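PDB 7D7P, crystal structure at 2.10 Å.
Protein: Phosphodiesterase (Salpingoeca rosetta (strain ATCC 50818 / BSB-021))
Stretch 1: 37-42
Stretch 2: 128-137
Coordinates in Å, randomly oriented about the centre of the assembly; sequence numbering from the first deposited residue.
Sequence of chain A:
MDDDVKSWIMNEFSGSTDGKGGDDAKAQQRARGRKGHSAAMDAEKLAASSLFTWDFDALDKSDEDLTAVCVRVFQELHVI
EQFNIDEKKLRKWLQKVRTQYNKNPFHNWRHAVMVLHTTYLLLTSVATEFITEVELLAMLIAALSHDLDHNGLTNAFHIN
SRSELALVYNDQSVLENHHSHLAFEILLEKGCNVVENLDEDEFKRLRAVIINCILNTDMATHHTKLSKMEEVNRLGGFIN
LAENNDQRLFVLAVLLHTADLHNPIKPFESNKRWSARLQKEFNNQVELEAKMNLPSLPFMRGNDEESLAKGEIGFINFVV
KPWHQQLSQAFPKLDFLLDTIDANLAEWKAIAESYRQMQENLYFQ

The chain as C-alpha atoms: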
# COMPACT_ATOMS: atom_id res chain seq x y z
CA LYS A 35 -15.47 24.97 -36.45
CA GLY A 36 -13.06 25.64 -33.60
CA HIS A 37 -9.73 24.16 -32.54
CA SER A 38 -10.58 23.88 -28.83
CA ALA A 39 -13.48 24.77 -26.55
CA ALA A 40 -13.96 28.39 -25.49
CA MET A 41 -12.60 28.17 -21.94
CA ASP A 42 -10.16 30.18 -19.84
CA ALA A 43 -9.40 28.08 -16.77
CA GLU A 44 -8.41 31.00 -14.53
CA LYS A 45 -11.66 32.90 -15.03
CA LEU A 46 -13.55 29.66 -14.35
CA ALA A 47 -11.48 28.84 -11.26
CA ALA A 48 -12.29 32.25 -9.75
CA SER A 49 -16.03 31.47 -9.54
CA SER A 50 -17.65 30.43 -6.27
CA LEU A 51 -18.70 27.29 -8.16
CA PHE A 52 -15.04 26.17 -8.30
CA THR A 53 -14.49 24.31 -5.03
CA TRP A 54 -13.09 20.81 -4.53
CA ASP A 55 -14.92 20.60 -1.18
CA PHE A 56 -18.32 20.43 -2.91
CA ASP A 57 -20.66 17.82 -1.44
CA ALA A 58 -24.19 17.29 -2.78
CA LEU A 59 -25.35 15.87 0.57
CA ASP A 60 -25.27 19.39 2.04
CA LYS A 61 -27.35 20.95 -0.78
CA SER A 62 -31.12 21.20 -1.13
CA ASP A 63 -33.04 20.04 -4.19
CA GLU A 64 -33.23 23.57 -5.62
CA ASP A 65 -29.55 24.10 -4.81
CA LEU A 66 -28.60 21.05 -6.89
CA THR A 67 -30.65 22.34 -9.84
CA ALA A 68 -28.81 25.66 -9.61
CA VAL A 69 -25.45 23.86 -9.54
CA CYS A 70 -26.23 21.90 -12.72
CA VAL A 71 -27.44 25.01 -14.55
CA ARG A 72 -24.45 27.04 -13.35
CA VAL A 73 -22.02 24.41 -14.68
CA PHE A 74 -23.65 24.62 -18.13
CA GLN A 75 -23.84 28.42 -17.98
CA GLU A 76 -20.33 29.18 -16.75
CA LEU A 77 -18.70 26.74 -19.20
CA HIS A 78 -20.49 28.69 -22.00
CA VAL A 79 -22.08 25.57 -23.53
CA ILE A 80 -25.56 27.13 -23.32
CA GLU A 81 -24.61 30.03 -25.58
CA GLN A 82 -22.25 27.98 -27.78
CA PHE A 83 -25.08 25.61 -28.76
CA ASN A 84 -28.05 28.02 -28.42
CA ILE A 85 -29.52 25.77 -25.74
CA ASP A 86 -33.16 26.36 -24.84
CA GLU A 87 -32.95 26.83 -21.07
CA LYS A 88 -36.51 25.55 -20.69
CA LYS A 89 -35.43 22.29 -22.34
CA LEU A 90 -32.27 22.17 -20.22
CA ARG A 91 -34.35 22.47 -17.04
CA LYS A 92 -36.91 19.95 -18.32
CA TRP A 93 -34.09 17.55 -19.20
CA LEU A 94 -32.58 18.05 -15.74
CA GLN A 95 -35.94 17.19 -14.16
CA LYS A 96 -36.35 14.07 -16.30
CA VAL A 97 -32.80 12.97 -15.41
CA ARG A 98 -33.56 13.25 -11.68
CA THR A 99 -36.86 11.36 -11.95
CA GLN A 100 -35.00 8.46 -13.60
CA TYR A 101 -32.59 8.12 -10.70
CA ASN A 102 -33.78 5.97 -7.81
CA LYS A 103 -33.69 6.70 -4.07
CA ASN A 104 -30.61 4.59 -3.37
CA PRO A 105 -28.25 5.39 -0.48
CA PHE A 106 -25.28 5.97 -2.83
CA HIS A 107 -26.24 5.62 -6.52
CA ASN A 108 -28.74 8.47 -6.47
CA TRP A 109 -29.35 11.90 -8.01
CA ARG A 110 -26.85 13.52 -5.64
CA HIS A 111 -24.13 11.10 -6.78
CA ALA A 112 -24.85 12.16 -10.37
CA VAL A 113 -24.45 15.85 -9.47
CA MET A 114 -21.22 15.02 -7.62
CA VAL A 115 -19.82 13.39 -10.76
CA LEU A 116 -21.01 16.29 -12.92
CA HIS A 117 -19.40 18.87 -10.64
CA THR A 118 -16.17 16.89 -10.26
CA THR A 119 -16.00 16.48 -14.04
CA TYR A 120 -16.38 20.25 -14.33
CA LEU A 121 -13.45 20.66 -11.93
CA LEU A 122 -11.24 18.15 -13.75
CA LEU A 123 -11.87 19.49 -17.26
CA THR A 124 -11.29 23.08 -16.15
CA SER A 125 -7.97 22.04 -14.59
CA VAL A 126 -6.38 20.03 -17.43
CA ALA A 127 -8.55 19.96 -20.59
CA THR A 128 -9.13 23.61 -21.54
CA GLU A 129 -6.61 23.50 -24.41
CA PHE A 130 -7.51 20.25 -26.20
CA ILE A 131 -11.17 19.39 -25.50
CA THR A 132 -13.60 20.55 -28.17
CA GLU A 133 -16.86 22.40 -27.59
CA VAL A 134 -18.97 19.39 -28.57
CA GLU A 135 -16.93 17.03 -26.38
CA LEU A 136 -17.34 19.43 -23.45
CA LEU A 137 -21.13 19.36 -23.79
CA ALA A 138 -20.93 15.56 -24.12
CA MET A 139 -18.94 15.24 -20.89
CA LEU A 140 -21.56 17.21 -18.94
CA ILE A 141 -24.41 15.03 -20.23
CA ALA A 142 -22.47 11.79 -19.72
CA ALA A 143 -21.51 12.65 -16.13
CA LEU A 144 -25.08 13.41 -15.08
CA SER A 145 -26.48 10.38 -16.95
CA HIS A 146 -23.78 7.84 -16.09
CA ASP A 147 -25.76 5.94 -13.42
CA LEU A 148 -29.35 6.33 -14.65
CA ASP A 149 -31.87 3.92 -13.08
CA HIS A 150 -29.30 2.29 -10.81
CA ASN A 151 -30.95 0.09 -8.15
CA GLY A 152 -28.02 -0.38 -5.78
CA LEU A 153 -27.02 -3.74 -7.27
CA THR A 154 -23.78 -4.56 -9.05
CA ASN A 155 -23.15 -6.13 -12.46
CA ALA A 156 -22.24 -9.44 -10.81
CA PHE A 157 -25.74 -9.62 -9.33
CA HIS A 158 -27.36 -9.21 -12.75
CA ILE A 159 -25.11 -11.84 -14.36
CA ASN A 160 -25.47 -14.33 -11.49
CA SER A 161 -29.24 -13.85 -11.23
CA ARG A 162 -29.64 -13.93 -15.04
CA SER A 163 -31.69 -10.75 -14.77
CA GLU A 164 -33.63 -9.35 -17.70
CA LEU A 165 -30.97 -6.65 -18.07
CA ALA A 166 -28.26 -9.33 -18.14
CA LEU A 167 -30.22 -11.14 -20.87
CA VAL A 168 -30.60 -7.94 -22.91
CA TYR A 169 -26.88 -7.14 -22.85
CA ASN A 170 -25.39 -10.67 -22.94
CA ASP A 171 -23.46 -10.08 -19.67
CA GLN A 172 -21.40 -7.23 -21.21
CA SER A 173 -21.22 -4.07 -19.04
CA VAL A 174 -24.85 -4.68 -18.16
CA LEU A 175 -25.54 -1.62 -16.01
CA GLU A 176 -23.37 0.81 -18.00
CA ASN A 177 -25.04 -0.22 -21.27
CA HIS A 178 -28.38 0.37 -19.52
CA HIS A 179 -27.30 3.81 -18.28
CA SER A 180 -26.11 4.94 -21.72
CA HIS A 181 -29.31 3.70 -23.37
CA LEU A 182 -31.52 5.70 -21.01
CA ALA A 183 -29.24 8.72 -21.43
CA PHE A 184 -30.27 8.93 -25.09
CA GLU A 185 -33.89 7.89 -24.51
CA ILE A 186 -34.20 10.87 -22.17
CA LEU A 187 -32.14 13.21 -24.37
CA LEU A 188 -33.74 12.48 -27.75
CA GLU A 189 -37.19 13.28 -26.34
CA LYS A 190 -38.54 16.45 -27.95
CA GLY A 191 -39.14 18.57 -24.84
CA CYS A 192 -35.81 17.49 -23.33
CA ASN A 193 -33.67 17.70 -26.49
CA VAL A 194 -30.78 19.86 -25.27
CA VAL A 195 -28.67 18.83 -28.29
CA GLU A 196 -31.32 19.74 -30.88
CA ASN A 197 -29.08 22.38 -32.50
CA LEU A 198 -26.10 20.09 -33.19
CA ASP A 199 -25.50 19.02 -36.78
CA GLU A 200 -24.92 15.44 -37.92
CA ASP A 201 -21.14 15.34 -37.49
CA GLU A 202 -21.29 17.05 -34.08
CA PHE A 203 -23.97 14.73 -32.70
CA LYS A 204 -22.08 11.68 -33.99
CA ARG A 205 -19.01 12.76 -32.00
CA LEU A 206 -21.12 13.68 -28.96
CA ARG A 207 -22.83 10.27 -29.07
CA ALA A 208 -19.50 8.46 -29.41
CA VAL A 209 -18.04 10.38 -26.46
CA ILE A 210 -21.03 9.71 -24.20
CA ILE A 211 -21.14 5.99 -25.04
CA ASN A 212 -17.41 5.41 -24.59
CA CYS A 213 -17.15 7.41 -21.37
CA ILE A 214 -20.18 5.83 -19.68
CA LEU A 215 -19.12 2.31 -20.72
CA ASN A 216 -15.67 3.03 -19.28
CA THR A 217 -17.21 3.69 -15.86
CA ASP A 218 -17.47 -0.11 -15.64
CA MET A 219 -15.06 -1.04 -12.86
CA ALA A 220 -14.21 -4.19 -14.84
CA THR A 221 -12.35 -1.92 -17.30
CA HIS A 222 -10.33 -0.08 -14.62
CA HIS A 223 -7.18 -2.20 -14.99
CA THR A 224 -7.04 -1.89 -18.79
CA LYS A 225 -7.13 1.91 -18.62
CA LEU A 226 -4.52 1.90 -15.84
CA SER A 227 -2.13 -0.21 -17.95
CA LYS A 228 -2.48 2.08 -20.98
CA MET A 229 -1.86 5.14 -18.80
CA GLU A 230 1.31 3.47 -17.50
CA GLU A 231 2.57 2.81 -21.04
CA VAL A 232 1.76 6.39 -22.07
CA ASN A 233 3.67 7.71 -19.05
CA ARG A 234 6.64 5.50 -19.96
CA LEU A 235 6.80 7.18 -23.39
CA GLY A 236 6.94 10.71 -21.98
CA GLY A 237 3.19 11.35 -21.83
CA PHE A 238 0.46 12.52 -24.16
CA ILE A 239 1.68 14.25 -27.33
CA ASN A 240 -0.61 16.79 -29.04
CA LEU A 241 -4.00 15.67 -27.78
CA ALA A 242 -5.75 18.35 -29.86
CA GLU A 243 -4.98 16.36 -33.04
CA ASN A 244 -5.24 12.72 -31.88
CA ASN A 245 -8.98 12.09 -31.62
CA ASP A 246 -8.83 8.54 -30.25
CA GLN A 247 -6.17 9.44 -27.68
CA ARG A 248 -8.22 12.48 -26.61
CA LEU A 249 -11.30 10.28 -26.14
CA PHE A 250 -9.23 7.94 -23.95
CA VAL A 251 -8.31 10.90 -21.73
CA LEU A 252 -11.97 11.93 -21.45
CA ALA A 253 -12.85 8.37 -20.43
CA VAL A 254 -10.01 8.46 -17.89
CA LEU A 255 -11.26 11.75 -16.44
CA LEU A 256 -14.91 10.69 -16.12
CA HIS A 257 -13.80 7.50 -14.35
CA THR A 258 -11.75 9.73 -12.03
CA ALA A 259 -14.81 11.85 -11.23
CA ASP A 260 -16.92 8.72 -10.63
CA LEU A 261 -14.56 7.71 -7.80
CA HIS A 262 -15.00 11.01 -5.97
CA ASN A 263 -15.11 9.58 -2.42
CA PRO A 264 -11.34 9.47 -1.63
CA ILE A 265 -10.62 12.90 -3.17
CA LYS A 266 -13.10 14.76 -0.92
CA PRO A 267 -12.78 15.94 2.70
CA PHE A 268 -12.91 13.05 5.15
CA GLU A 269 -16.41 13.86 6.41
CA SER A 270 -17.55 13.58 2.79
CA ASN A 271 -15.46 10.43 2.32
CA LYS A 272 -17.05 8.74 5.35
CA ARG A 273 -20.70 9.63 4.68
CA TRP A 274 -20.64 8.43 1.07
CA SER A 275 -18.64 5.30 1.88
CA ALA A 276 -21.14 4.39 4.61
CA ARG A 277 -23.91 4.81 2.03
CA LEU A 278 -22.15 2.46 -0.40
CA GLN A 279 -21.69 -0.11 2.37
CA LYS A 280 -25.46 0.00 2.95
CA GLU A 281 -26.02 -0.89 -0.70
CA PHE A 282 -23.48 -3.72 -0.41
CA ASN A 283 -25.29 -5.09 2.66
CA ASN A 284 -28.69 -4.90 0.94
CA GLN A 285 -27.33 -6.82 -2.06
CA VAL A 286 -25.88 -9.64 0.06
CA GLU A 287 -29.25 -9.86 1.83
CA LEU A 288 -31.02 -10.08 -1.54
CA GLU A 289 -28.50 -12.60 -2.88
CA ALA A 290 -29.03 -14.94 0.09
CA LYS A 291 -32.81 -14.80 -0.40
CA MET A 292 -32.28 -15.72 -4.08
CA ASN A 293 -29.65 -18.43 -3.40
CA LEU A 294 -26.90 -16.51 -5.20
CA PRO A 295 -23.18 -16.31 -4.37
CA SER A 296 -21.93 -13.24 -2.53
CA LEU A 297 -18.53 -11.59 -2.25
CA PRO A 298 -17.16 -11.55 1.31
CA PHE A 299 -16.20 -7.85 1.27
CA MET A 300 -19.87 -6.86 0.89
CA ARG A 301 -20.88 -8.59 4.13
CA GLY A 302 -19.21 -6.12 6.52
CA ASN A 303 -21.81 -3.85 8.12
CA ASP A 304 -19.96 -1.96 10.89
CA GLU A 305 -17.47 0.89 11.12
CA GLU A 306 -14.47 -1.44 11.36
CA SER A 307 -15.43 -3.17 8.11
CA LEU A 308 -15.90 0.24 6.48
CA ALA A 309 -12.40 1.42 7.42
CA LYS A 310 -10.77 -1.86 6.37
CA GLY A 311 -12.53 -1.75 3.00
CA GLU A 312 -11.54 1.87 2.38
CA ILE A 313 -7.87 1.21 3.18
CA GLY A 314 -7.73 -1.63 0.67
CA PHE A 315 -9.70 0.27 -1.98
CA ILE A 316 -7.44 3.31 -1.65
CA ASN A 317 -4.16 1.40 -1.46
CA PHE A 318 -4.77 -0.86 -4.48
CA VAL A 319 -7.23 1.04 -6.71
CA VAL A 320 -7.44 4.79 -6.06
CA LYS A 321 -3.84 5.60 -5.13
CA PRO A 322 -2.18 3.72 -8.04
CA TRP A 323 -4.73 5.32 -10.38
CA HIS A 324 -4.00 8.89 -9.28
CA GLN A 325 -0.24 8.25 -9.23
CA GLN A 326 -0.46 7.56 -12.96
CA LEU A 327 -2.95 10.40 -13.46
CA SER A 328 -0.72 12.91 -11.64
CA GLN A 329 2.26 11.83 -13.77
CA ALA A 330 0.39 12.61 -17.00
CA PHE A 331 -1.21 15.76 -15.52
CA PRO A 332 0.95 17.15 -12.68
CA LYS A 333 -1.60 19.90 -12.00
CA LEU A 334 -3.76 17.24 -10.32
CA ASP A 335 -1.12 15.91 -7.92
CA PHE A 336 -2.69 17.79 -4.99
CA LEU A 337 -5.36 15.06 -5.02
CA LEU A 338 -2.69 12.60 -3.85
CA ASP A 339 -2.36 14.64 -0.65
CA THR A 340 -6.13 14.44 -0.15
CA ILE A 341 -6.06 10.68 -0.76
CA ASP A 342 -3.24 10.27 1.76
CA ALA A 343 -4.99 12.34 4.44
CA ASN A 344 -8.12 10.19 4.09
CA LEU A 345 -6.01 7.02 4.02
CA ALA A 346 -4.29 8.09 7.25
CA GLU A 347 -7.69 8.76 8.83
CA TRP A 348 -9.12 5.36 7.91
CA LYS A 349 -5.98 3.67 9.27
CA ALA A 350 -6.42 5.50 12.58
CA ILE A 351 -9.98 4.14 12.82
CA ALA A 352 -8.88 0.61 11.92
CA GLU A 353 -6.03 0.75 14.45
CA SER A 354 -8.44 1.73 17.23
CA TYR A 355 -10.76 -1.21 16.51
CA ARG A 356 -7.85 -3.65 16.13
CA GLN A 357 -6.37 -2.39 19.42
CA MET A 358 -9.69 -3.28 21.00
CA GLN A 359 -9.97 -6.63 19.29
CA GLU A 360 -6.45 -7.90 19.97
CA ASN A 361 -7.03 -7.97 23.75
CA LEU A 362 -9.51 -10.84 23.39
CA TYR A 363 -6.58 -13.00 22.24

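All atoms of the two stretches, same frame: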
# COMPACT_ATOMS: atom_id res chain seq x y z
N HIS A 37 -10.82 25.08 -32.86
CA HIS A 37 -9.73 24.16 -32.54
C HIS A 37 -9.91 23.55 -31.15
O HIS A 37 -9.69 22.34 -30.97
CB HIS A 37 -8.39 24.88 -32.62
N SER A 38 -10.32 24.35 -30.18
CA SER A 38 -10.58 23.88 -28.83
C SER A 38 -11.78 24.65 -28.27
O SER A 38 -12.20 25.66 -28.83
CB SER A 38 -9.36 24.05 -27.92
N ALA A 39 -12.32 24.14 -27.17
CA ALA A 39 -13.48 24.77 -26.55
C ALA A 39 -13.12 26.15 -26.02
O ALA A 39 -11.97 26.45 -25.69
CB ALA A 39 -14.01 23.90 -25.41
N ALA A 40 -14.14 27.02 -25.95
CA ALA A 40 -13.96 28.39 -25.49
C ALA A 40 -13.95 28.38 -23.96
O ALA A 40 -14.98 28.55 -23.31
CB ALA A 40 -15.06 29.29 -26.04
N MET A 41 -12.77 28.19 -23.39
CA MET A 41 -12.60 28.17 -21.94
C MET A 41 -11.30 28.85 -21.56
O MET A 41 -10.27 28.64 -22.21
CB MET A 41 -12.60 26.74 -21.38
CG MET A 41 -13.83 25.91 -21.72
SD MET A 41 -13.48 24.13 -21.69
CE MET A 41 -13.03 23.89 -19.97
N ASP A 42 -11.35 29.67 -20.52
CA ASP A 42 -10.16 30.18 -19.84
C ASP A 42 -10.23 29.69 -18.40
O ASP A 42 -11.09 30.14 -17.63
CB ASP A 42 -10.07 31.70 -19.91
CG ASP A 42 -8.82 32.23 -19.23
OD1 ASP A 42 -7.71 31.96 -19.74
OD2 ASP A 42 -8.94 32.90 -18.19
N THR A 128 -8.67 22.40 -20.86
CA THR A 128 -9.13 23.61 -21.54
C THR A 128 -8.50 23.81 -22.91
O THR A 128 -9.08 24.52 -23.74
CB THR A 128 -8.85 24.85 -20.68
OG1 THR A 128 -7.43 24.97 -20.46
CG2 THR A 128 -9.56 24.75 -19.34
N GLU A 129 -7.35 23.21 -23.18
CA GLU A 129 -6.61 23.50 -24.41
C GLU A 129 -6.64 22.38 -25.43
O GLU A 129 -6.02 22.52 -26.49
CB GLU A 129 -5.17 23.87 -24.07
CG GLU A 129 -5.04 25.22 -23.35
CD GLU A 129 -3.73 25.93 -23.66
OE1 GLU A 129 -2.89 25.35 -24.38
OE2 GLU A 129 -3.54 27.06 -23.17
N PHE A 130 -7.33 21.27 -25.17
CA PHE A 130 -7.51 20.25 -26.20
C PHE A 130 -8.94 19.75 -26.36
O PHE A 130 -9.27 19.28 -27.46
CB PHE A 130 -6.58 19.04 -25.95
CG PHE A 130 -6.75 18.37 -24.61
CD1 PHE A 130 -7.76 17.44 -24.41
CD2 PHE A 130 -5.87 18.64 -23.57
CE1 PHE A 130 -7.90 16.81 -23.18
CE2 PHE A 130 -6.01 18.01 -22.34
CZ PHE A 130 -7.03 17.10 -22.15
N ILE A 131 -9.79 19.84 -25.34
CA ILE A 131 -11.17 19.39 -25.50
C ILE A 131 -11.91 20.32 -26.45
O ILE A 131 -11.68 21.54 -26.46
CB ILE A 131 -11.88 19.30 -24.13
CG1 ILE A 131 -13.14 18.44 -24.24
CG2 ILE A 131 -12.23 20.68 -23.60
CD1 ILE A 131 -13.85 18.23 -22.92
N THR A 132 -12.79 19.76 -27.26
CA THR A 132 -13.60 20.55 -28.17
C THR A 132 -14.90 20.96 -27.50
O THR A 132 -15.28 20.44 -26.44
CB THR A 132 -13.89 19.79 -29.46
OG1 THR A 132 -14.95 18.85 -29.24
CG2 THR A 132 -12.65 19.04 -29.94
N GLU A 133 -15.60 21.91 -28.13
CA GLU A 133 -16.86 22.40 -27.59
C GLU A 133 -17.90 21.29 -27.52
O GLU A 133 -18.64 21.18 -26.53
CB GLU A 133 -17.37 23.57 -28.43
CG GLU A 133 -18.37 24.45 -27.71
CD GLU A 133 -17.73 25.25 -26.60
OE1 GLU A 133 -16.59 25.73 -26.78
OE2 GLU A 133 -18.36 25.39 -25.53
N VAL A 134 -17.99 20.47 -28.57
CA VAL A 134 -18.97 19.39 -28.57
C VAL A 134 -18.62 18.34 -27.52
O VAL A 134 -19.51 17.85 -26.81
CB VAL A 134 -19.07 18.77 -29.98
CG1 VAL A 134 -19.84 17.46 -29.94
CG2 VAL A 134 -19.74 19.75 -30.94
N GLU A 135 -17.34 18.00 -27.39
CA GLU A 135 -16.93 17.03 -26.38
C GLU A 135 -17.16 17.55 -24.96
O GLU A 135 -17.45 16.76 -24.06
CB GLU A 135 -15.46 16.66 -26.57
CG GLU A 135 -15.18 15.89 -27.86
CD GLU A 135 -13.71 15.89 -28.24
OE1 GLU A 135 -12.92 16.60 -27.58
OE2 GLU A 135 -13.34 15.17 -29.19
N LEU A 136 -17.05 18.87 -24.76
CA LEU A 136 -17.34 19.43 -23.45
C LEU A 136 -18.81 19.26 -23.08
O LEU A 136 -19.14 18.83 -21.97
CB LEU A 136 -16.95 20.91 -23.42
CG LEU A 136 -17.24 21.67 -22.12
CD1 LEU A 136 -16.46 21.06 -20.96
CD2 LEU A 136 -16.93 23.15 -22.27
N LEU A 137 -19.71 19.59 -24.01
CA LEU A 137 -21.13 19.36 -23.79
C LEU A 137 -21.42 17.88 -23.56
O LEU A 137 -22.24 17.52 -22.71
CB LEU A 137 -21.94 19.88 -24.98
CG LEU A 137 -23.44 19.59 -24.99
CD1 LEU A 137 -24.14 20.29 -23.83
CD2 LEU A 137 -24.06 20.00 -26.32
O HOH W 1 -8.92 19.95 -30.30
O HOH W 2 -16.75 26.66 -23.93

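Stretch 1 is an irregular segment that lies against the loop leading into a helix, and the two bury 463 Å² of surface between them. At its start, H37 makes no direct contact: its CB points away from stretch 2, and the imidazole is not modelled. Its carbonyl nevertheless approaches the loop through a solvent molecule, water 1, which lies 2.6 Å from H37 O and 2.9 Å from F130 O and so links two backbone acceptors that could not bond to each other.

S38, whose OG is not modelled, lies along the loop backbone; its CA-to-CB bond points sideways. S38 CA is 3.5 Å from I131 O, and S38 CB lies 3.9 Å from E129 O.

A39 is buried, and A39 CA is 4.3 Å from E133 CA, the shorter of the two register pairs. Its CA-to-CB bond points toward stretch 2. The backbone is fixed by a hydrogen bond from A39 N to I131 O (2.8 Å, with an angle of 157° at the hydrogen), while the methyl group settles against the start of the helix, with A39 CB 3.7 Å from T132 C and 4.1 Å from I131 CG2. At the N-cap, T132 OG1 accepts from E135 N (3.1 Å), a capping bond, and T132 N in turn donates a hydrogen bond to E135 OE1 (3.2 Å).

The next amide is also engaged, but by a side chain. A40 N donates to E133 OE1 at 2.9 Å and 166°, a nearly linear bond. The CA-to-CB bond of E133 points sideways, yet its chi1 t, chi2 p conformation brings the carboxylate close to stretch 1. E133 OE1 also lies 3.4 Å from A39 CB. Water 2 extends the link, lying 2.7 Å from A40 O and 2.6 Å from E133 OE2, so that the glutamate reaches both the amide and, through solvent, the carbonyl of A40. The CA-to-CB bond of A40 points sideways, and its methyl adds little.

M41 supplies the main apolar side chain of stretch 1 and has the largest area covered by stretch 2 of any residue in stretch 1. A weak backbone bond from M41 N to A39 O (3.0 Å) accompanies the turn in the chain here. The CA-to-CB bond points toward stretch 2, and with chi1 m, chi2 t and chi3 p, M41 SD lies 3.6 Å from L136 CD2 and 4.1 Å from I131 CG2, while M41 CE meets T128 CG2 at 3.6 Å.

At D42 the contact ends. Its CA-to-CB bond points away from stretch 2, and its side chain caps a backbone N of the helix that follows.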